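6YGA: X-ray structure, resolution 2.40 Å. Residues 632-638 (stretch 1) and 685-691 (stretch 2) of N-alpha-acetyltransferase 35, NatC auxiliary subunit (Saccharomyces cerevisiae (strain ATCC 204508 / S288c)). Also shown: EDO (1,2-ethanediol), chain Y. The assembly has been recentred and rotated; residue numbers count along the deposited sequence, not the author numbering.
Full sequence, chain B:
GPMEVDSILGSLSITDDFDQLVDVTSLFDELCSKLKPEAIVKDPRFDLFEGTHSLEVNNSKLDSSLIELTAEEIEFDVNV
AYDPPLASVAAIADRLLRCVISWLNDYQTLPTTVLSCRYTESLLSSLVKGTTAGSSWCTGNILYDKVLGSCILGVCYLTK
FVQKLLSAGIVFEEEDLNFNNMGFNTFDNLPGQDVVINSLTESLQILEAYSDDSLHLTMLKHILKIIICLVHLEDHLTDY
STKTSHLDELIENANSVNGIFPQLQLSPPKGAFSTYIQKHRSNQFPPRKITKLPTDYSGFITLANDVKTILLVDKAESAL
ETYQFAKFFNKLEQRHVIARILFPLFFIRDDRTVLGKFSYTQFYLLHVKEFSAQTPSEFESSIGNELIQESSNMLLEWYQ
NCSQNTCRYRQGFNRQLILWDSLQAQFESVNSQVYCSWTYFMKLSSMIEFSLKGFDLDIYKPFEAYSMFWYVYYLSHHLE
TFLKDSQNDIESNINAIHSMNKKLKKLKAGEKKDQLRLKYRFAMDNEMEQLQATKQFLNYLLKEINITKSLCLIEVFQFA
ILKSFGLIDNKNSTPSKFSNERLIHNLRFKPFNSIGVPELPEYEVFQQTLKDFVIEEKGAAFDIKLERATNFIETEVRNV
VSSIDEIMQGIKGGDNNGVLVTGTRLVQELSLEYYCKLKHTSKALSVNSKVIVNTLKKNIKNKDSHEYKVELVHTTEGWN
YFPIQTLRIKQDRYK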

# COMPACT_ATOMS: atom_id res chain seq x y z
N PHE B 632 -28.40 24.67 13.59
CA PHE B 632 -28.57 23.31 13.10
C PHE B 632 -27.35 22.45 13.41
O PHE B 632 -27.48 21.30 13.83
CB PHE B 632 -28.87 23.30 11.60
CG PHE B 632 -28.86 21.93 11.00
CD1 PHE B 632 -30.00 21.14 11.01
CD2 PHE B 632 -27.70 21.41 10.44
CE1 PHE B 632 -29.99 19.88 10.46
CE2 PHE B 632 -27.68 20.14 9.89
CZ PHE B 632 -28.83 19.38 9.90
N ILE B 633 -26.15 23.00 13.19
CA ILE B 633 -24.92 22.25 13.44
C ILE B 633 -24.83 21.83 14.90
O ILE B 633 -24.57 20.67 15.22
CB ILE B 633 -23.69 23.07 13.01
CG1 ILE B 633 -23.60 23.13 11.48
CG2 ILE B 633 -22.41 22.51 13.62
CD1 ILE B 633 -22.37 23.86 10.97
N GLU B 634 -25.07 22.78 15.82
CA GLU B 634 -25.01 22.47 17.24
C GLU B 634 -26.11 21.50 17.65
O GLU B 634 -25.87 20.57 18.42
CB GLU B 634 -25.09 23.75 18.07
CG GLU B 634 -24.07 24.81 17.69
CD GLU B 634 -24.15 26.04 18.56
OE1 GLU B 634 -24.69 25.94 19.68
OE2 GLU B 634 -23.69 27.12 18.12
N THR B 635 -27.32 21.70 17.13
CA THR B 635 -28.44 20.83 17.49
C THR B 635 -28.23 19.42 16.95
O THR B 635 -28.45 18.43 17.66
CB THR B 635 -29.75 21.41 16.99
OG1 THR B 635 -29.98 22.68 17.62
CG2 THR B 635 -30.91 20.49 17.30
N GLU B 636 -27.80 19.31 15.69
CA GLU B 636 -27.62 18.00 15.07
C GLU B 636 -26.44 17.25 15.67
O GLU B 636 -26.47 16.02 15.76
CB GLU B 636 -27.46 18.15 13.56
CG GLU B 636 -27.67 16.86 12.78
CD GLU B 636 -29.10 16.36 12.85
OE1 GLU B 636 -30.00 17.13 13.26
OE2 GLU B 636 -29.33 15.19 12.50
N VAL B 637 -25.39 17.97 16.08
CA VAL B 637 -24.26 17.31 16.74
C VAL B 637 -24.72 16.62 18.01
O VAL B 637 -24.38 15.46 18.27
CB VAL B 637 -23.12 18.31 17.00
CG1 VAL B 637 -22.20 17.80 18.10
CG2 VAL B 637 -22.32 18.55 15.72
N ARG B 638 -25.54 17.30 18.82
CA ARG B 638 -26.02 16.68 20.05
C ARG B 638 -26.92 15.49 19.77
O ARG B 638 -26.87 14.48 20.48
CB ARG B 638 -26.74 17.71 20.92
CG ARG B 638 -25.87 18.88 21.33
CD ARG B 638 -26.56 19.73 22.38
NE ARG B 638 -25.75 20.89 22.75
CZ ARG B 638 -25.94 22.11 22.26
NH1 ARG B 638 -26.90 22.33 21.38
NH2 ARG B 638 -25.16 23.10 22.66
N LEU B 685 -16.75 19.10 15.64
CA LEU B 685 -17.40 19.83 14.56
C LEU B 685 -18.22 21.00 15.10
O LEU B 685 -18.20 22.09 14.53
CB LEU B 685 -18.30 18.88 13.76
CG LEU B 685 -17.62 17.85 12.85
CD1 LEU B 685 -18.58 16.72 12.54
CD2 LEU B 685 -17.14 18.51 11.57
N SER B 686 -18.93 20.78 16.21
CA SER B 686 -19.72 21.86 16.81
C SER B 686 -18.82 22.95 17.37
O SER B 686 -19.05 24.14 17.13
CB SER B 686 -20.63 21.29 17.90
OG SER B 686 -21.45 22.29 18.47
N VAL B 687 -17.79 22.57 18.12
CA VAL B 687 -16.86 23.55 18.68
C VAL B 687 -16.22 24.37 17.57
O VAL B 687 -16.06 25.59 17.68
CB VAL B 687 -15.80 22.84 19.55
CG1 VAL B 687 -14.69 23.81 19.96
CG2 VAL B 687 -16.46 22.22 20.77
N ASN B 688 -15.85 23.71 16.46
CA ASN B 688 -15.18 24.43 15.38
C ASN B 688 -16.12 25.39 14.68
O ASN B 688 -15.70 26.47 14.25
CB ASN B 688 -14.59 23.43 14.38
CG ASN B 688 -14.00 24.10 13.17
OD1 ASN B 688 -12.93 24.72 13.25
ND2 ASN B 688 -14.68 23.98 12.03
N SER B 689 -17.41 25.03 14.57
CA SER B 689 -18.38 25.93 13.97
C SER B 689 -18.51 27.22 14.77
O SER B 689 -18.65 28.31 14.19
CB SER B 689 -19.73 25.22 13.86
OG SER B 689 -20.69 26.06 13.23
N LYS B 690 -18.46 27.14 16.10
CA LYS B 690 -18.52 28.34 16.92
C LYS B 690 -17.26 29.19 16.74
O LYS B 690 -17.35 30.42 16.67
CB LYS B 690 -18.72 27.98 18.39
CG LYS B 690 -20.03 27.27 18.67
CD LYS B 690 -19.94 26.42 19.93
CE LYS B 690 -21.17 25.54 20.08
NZ LYS B 690 -20.97 24.43 21.06
N VAL B 691 -16.09 28.55 16.67
CA VAL B 691 -14.85 29.30 16.47
C VAL B 691 -14.88 30.05 15.15
O VAL B 691 -14.50 31.22 15.07
CB VAL B 691 -13.64 28.35 16.57
CG1 VAL B 691 -12.37 29.05 16.08
CG2 VAL B 691 -13.46 27.87 18.01
C1 EDO Y . -29.48 10.52 13.67
O1 EDO Y . -28.73 9.31 13.81
C2 EDO Y . -28.74 11.68 14.32
O2 EDO Y . -29.60 12.82 14.36
O HOH W 1 -23.09 20.73 20.04

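Two helical segments of the same chain pack nearly antiparallel, at 167°, with their axes 9.1 Å apart at closest approach. No direct hydrogen bond joins them. Packing and one bridging water make the contact, which buries 299 Å² in all.

F632 opens stretch 1 but does not reach the partner helix. I633 is buried and points toward it. Its chi1 is m and its chi2 t, which extends CD1 to 3.6 Å from S689 OG. I633 CG2 lies 4.2 Å from S686 CA, against the backbone. The small serine side chains leave room for this branched residue to lie close to the helix.

E634 sits beside S686, with their CA atoms 5.3 Å apart. Its CA-to-CB bond points sideways, but the end of the side chain comes nearer. E634 CG is 3.7 Å from S686 OG, and E634 CD is 3.4 Å from K690 CE. The aliphatic part of the lysine therefore packs against the carboxylate group. The charges are opposite, yet E634 OE1 and K690 NZ are 4.2 Å apart, too far for a salt bridge. K690 NZ instead gives a weak hydrogen bond to S686 OG, at 3.4 Å, one turn back in its own helix. Water 1 links the helices: it donates to E634 O at 3.2 Å and hydrogen-bonds S686 OG at 2.8 Å. The serine hydroxyl thus has polar partners although the residue is buried.

T635 points away, and E636 is out of reach. E636 OE2 instead accepts a hydrogen bond from O2 of the ethanediol, at 3.0 Å.

V637, one turn after I633, again points toward stretch 2. Its CG1 is 3.8 Å from S686 CB, and its CG2 is 4.5 Å from L685 CB. This compact apolar residue suits its buried place. R638 is exposed and adds little.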